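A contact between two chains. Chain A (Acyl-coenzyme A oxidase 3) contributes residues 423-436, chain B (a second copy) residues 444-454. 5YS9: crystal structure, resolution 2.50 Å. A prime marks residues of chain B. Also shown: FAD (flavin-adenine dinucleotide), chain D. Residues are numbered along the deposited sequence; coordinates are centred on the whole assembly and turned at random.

Chain A (423-436) IDQCRQACGGHGYS
Chain B, residues 444-454: AYADWVVQCTW

Chain A is already helical at Ile423, passes through a type I turn from Gln428 to Gly431 and continues with helical phi/psi through Gly432–Tyr435; chain B is already helical at Ala444′ and, after a 3-10 segment at Val450′–Cys452′, leaves as loop through Thr453′ and Trp454′. CA atoms approach most closely at Gly431–Thr453′ (6.1 Å) and Tyr435–Val450′ (7.1 Å), so the two chains run antiparallel there. Tyr445′ (chi1 t, chi2 88°) donates from OH to Asp424 OD1 (2.7 Å); Asp424 (t) shares that oxygen in a salt bridge with Arg427 NH1 (3.1 Å), its negative charge serving both hydroxyl and cation. The carbonyl of Ala446′ accepts from Tyr435 OH (O to OH 2.7 Å), the phenol (t, chi2 75°) reaching backbone across the interface. Val449′, chi1 112° and off-rotamer, lays CG1 over one guanidinium face of Arg427 (t, t, p, chi4 62°) and at the Tyr435 ring edge (CG1 to CE1 4.0 Å). Val450′ (p) sets CB over the Tyr435 ring face, 3.9 Å from its centroid, a CH-pi contact; its CG2 touches FAD C8M (3.3 Å). At Cys452′, a water donates to O (2.8 Å) and to Gln428 OE1 (3.0 Å). Thr453′ (m) packs CG2 against Gly432 N (3.3 Å), while its OG1 reaches a water (3.2 Å) that also bonds Arg427 NH2 and Gly431 O (both 2.9 Å). Gly431 has phi 62°, favouring glycine; a CB there would strike FAD O3P.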

# COMPACT_ATOMS: atom_id res chain seq x y z
N ILE A 423 -6.88 0.94 -4.75
CA ILE A 423 -6.56 -0.48 -4.85
C ILE A 423 -6.43 -1.04 -3.42
O ILE A 423 -7.09 -2.04 -3.09
CB ILE A 423 -5.27 -0.76 -5.65
CG1 ILE A 423 -5.43 -0.33 -7.13
CG2 ILE A 423 -4.94 -2.25 -5.63
CD1 ILE A 423 -4.09 -0.13 -7.86
N ASP A 424 -5.65 -0.36 -2.58
CA ASP A 424 -5.39 -0.84 -1.25
C ASP A 424 -6.64 -0.86 -0.39
O ASP A 424 -6.89 -1.84 0.28
CB ASP A 424 -4.33 0.00 -0.56
CG ASP A 424 -3.80 -0.68 0.68
OD1 ASP A 424 -3.10 -1.68 0.51
OD2 ASP A 424 -4.11 -0.28 1.80
N GLN A 425 -7.40 0.23 -0.41
CA GLN A 425 -8.67 0.35 0.34
C GLN A 425 -9.73 -0.62 -0.13
O GLN A 425 -10.40 -1.20 0.69
CB GLN A 425 -9.24 1.76 0.19
CG GLN A 425 -8.57 2.79 1.09
CD GLN A 425 -8.98 2.64 2.54
OE1 GLN A 425 -8.19 2.89 3.42
NE2 GLN A 425 -10.24 2.22 2.78
N CYS A 426 -9.86 -0.78 -1.43
CA CYS A 426 -10.84 -1.69 -1.98
C CYS A 426 -10.52 -3.10 -1.54
O CYS A 426 -11.41 -3.88 -1.29
CB CYS A 426 -10.92 -1.58 -3.49
SG CYS A 426 -11.87 -0.16 -4.04
N ARG A 427 -9.24 -3.41 -1.44
CA ARG A 427 -8.86 -4.72 -0.96
C ARG A 427 -9.29 -4.94 0.47
O ARG A 427 -9.83 -5.97 0.80
CB ARG A 427 -7.35 -4.93 -1.11
CG ARG A 427 -6.80 -6.09 -0.30
CD ARG A 427 -5.30 -6.18 -0.35
NE ARG A 427 -4.60 -5.15 0.41
CZ ARG A 427 -4.69 -4.97 1.72
NH1 ARG A 427 -4.02 -4.01 2.30
NH2 ARG A 427 -5.45 -5.75 2.44
N GLN A 428 -9.08 -3.95 1.32
CA GLN A 428 -9.43 -4.09 2.71
C GLN A 428 -10.92 -4.23 2.87
O GLN A 428 -11.40 -5.00 3.67
CB GLN A 428 -8.90 -2.92 3.52
CG GLN A 428 -7.48 -3.12 3.98
CD GLN A 428 -6.84 -1.85 4.47
OE1 GLN A 428 -6.77 -1.61 5.66
NE2 GLN A 428 -6.38 -1.04 3.56
N ALA A 429 -11.65 -3.48 2.07
CA ALA A 429 -13.11 -3.53 2.02
C ALA A 429 -13.71 -4.89 1.67
O ALA A 429 -14.89 -5.09 1.89
CB ALA A 429 -13.67 -2.47 1.08
N CYS A 430 -12.92 -5.79 1.09
CA CYS A 430 -13.37 -7.14 0.79
C CYS A 430 -12.81 -8.14 1.82
O CYS A 430 -12.80 -9.37 1.56
CB CYS A 430 -12.88 -7.52 -0.61
SG CYS A 430 -13.59 -6.51 -1.88
N GLY A 431 -12.27 -7.62 2.94
CA GLY A 431 -11.85 -8.48 4.02
C GLY A 431 -10.77 -9.43 3.61
O GLY A 431 -10.04 -9.12 2.73
N GLY A 432 -10.68 -10.59 4.24
CA GLY A 432 -9.75 -11.64 3.85
C GLY A 432 -9.83 -12.12 2.40
O GLY A 432 -8.80 -12.47 1.79
N HIS A 433 -11.00 -12.04 1.79
CA HIS A 433 -11.10 -12.36 0.36
C HIS A 433 -10.39 -11.33 -0.54
O HIS A 433 -10.17 -11.57 -1.73
CB HIS A 433 -12.56 -12.52 -0.03
CG HIS A 433 -13.24 -13.60 0.74
ND1 HIS A 433 -14.46 -13.42 1.33
CD2 HIS A 433 -12.83 -14.84 1.08
CE1 HIS A 433 -14.81 -14.53 1.95
NE2 HIS A 433 -13.86 -15.42 1.78
N GLY A 434 -10.01 -10.17 0.04
CA GLY A 434 -9.14 -9.25 -0.64
C GLY A 434 -7.73 -9.83 -0.86
O GLY A 434 -7.01 -9.44 -1.74
N TYR A 435 -7.34 -10.74 0.01
CA TYR A 435 -5.99 -11.20 0.04
C TYR A 435 -5.86 -12.39 -0.95
O TYR A 435 -4.77 -12.88 -1.18
CB TYR A 435 -5.64 -11.52 1.50
CG TYR A 435 -4.17 -11.61 1.81
CD1 TYR A 435 -3.37 -10.45 1.90
CD2 TYR A 435 -3.55 -12.85 2.06
CE1 TYR A 435 -2.00 -10.53 2.20
CE2 TYR A 435 -2.18 -12.93 2.37
CZ TYR A 435 -1.41 -11.76 2.44
OH TYR A 435 -0.06 -11.82 2.76
N SER A 436 -6.97 -12.84 -1.54
CA SER A 436 -6.89 -13.89 -2.55
C SER A 436 -6.28 -13.32 -3.81
O SER A 436 -6.82 -12.38 -4.39
CB SER A 436 -8.26 -14.51 -2.90
OG SER A 436 -8.20 -15.18 -4.16
N ALA B 444 7.66 -7.75 1.70
CA ALA B 444 7.27 -7.43 3.08
C ALA B 444 5.87 -6.84 3.12
O ALA B 444 5.02 -7.25 3.93
CB ALA B 444 8.24 -6.46 3.69
N TYR B 445 5.62 -5.89 2.23
CA TYR B 445 4.33 -5.23 2.18
C TYR B 445 3.22 -6.25 1.84
O TYR B 445 2.18 -6.26 2.49
CB TYR B 445 4.34 -4.10 1.15
CG TYR B 445 3.06 -3.37 1.15
CD1 TYR B 445 2.85 -2.29 2.03
CD2 TYR B 445 2.01 -3.75 0.33
CE1 TYR B 445 1.64 -1.62 2.08
CE2 TYR B 445 0.78 -3.09 0.37
CZ TYR B 445 0.61 -2.01 1.25
OH TYR B 445 -0.59 -1.30 1.31
N ALA B 446 3.45 -7.09 0.84
CA ALA B 446 2.49 -8.13 0.47
C ALA B 446 2.20 -9.10 1.63
O ALA B 446 1.06 -9.48 1.87
CB ALA B 446 2.94 -8.90 -0.79
N ASP B 447 3.22 -9.47 2.37
CA ASP B 447 3.06 -10.34 3.54
C ASP B 447 2.42 -9.61 4.69
O ASP B 447 1.49 -10.12 5.32
CB ASP B 447 4.40 -10.95 3.97
CG ASP B 447 5.00 -11.90 2.90
OD1 ASP B 447 4.33 -12.20 1.86
OD2 ASP B 447 6.17 -12.32 3.07
N TRP B 448 2.90 -8.42 5.02
CA TRP B 448 2.46 -7.77 6.25
C TRP B 448 0.97 -7.45 6.32
O TRP B 448 0.34 -7.64 7.33
CB TRP B 448 3.26 -6.48 6.53
CG TRP B 448 2.71 -5.71 7.72
CD1 TRP B 448 1.78 -4.74 7.69
CD2 TRP B 448 2.94 -6.01 9.09
NE1 TRP B 448 1.47 -4.36 8.95
CE2 TRP B 448 2.17 -5.12 9.83
CE3 TRP B 448 3.77 -6.90 9.76
CZ2 TRP B 448 2.19 -5.10 11.21
CZ3 TRP B 448 3.78 -6.89 11.11
CH2 TRP B 448 3.00 -5.99 11.83
N VAL B 449 0.46 -6.92 5.24
CA VAL B 449 -0.83 -6.27 5.19
C VAL B 449 -2.01 -7.10 5.73
O VAL B 449 -2.99 -6.53 6.21
CB VAL B 449 -1.03 -5.85 3.73
CG1 VAL B 449 -2.12 -6.61 3.03
CG2 VAL B 449 -1.11 -4.35 3.58
N VAL B 450 -1.92 -8.42 5.63
CA VAL B 450 -2.96 -9.28 6.16
C VAL B 450 -3.15 -9.11 7.65
O VAL B 450 -4.22 -9.40 8.15
CB VAL B 450 -2.70 -10.80 5.87
CG1 VAL B 450 -1.43 -11.35 6.55
CG2 VAL B 450 -3.89 -11.64 6.31
N GLN B 451 -2.11 -8.64 8.36
CA GLN B 451 -2.23 -8.28 9.78
C GLN B 451 -3.36 -7.27 9.99
O GLN B 451 -3.90 -7.17 11.08
CB GLN B 451 -0.95 -7.62 10.29
CG GLN B 451 0.33 -8.46 10.26
CD GLN B 451 0.55 -9.22 11.55
OE1 GLN B 451 -0.02 -10.29 11.74
NE2 GLN B 451 1.39 -8.67 12.44
N CYS B 452 -3.70 -6.50 8.96
CA CYS B 452 -4.77 -5.51 9.07
C CYS B 452 -6.14 -6.09 8.94
O CYS B 452 -7.13 -5.43 9.23
CB CYS B 452 -4.55 -4.43 8.04
SG CYS B 452 -2.92 -3.65 8.25
N THR B 453 -6.21 -7.34 8.52
CA THR B 453 -7.46 -8.01 8.24
C THR B 453 -7.73 -9.14 9.24
O THR B 453 -8.85 -9.23 9.71
CB THR B 453 -7.43 -8.51 6.80
OG1 THR B 453 -7.54 -7.37 5.94
CG2 THR B 453 -8.58 -9.47 6.54
N TRP B 454 -6.73 -9.97 9.56
CA TRP B 454 -6.92 -11.06 10.52
C TRP B 454 -6.74 -10.59 11.96
O TRP B 454 -6.34 -9.47 12.19
CB TRP B 454 -6.07 -12.30 10.19
CG TRP B 454 -4.58 -12.24 10.34
CD1 TRP B 454 -3.84 -11.41 11.13
CD2 TRP B 454 -3.64 -13.14 9.72
NE1 TRP B 454 -2.51 -11.70 11.02
CE2 TRP B 454 -2.34 -12.76 10.18
CE3 TRP B 454 -3.76 -14.22 8.81
CZ2 TRP B 454 -1.17 -13.42 9.74
CZ3 TRP B 454 -2.59 -14.87 8.38
CH2 TRP B 454 -1.31 -14.47 8.85
PA FAD D . -15.90 -9.53 6.91
O1A FAD D . -15.94 -9.80 8.36
O2A FAD D . -17.09 -9.78 6.06
O5B FAD D . -15.51 -8.04 6.60
C5B FAD D . -15.35 -7.69 5.23
C4B FAD D . -15.35 -6.19 5.12
O4B FAD D . -16.60 -5.70 5.58
C3B FAD D . -14.28 -5.65 6.03
O3B FAD D . -13.57 -4.62 5.38
C2B FAD D . -15.04 -5.03 7.17
O2B FAD D . -14.35 -3.87 7.63
C1B FAD D . -16.39 -4.72 6.58
N9A FAD D . -17.33 -4.91 7.68
C8A FAD D . -17.72 -6.09 8.19
N7A FAD D . -18.56 -5.90 9.22
C5A FAD D . -18.72 -4.58 9.39
C6A FAD D . -19.47 -3.71 10.30
N6A FAD D . -20.26 -4.20 11.27
N1A FAD D . -19.34 -2.38 10.13
C2A FAD D . -18.56 -1.87 9.17
N3A FAD D . -17.85 -2.60 8.31
C4A FAD D . -17.89 -3.94 8.38
N1 FAD D . -9.15 -17.96 9.73
C2 FAD D . -9.00 -19.06 10.49
O2 FAD D . -9.93 -19.41 11.20
N3 FAD D . -7.88 -19.78 10.51
C4 FAD D . -6.84 -19.46 9.78
O4 FAD D . -5.83 -20.15 9.83
C4X FAD D . -6.91 -18.28 8.92
N5 FAD D . -5.88 -17.90 8.16
C5X FAD D . -5.98 -16.83 7.38
C6 FAD D . -4.90 -16.49 6.59
C7 FAD D . -4.98 -15.39 5.77
C7M FAD D . -3.80 -15.01 4.93
C8 FAD D . -6.21 -14.58 5.74
C8M FAD D . -6.30 -13.38 4.86
C9 FAD D . -7.29 -14.92 6.54
C9A FAD D . -7.22 -16.02 7.35
N10 FAD D . -8.31 -16.38 8.16
C10 FAD D . -8.17 -17.52 8.95
C1' FAD D . -9.57 -15.64 8.17
C2' FAD D . -9.48 -14.22 8.73
O2' FAD D . -9.50 -14.25 10.15
C3' FAD D . -10.63 -13.37 8.21
O3' FAD D . -10.28 -12.93 6.91
C4' FAD D . -10.95 -12.12 9.02
O4' FAD D . -10.83 -12.45 10.40
C5' FAD D . -12.38 -11.64 8.83
O5' FAD D . -12.62 -10.93 7.63
P FAD D . -13.77 -11.41 6.64
O1P FAD D . -13.17 -11.87 5.37
O2P FAD D . -14.66 -12.32 7.39
O3P FAD D . -14.58 -10.11 6.23
O HOH W 1 -7.36 -7.90 2.84
O HOH W 2 -8.18 -3.63 7.32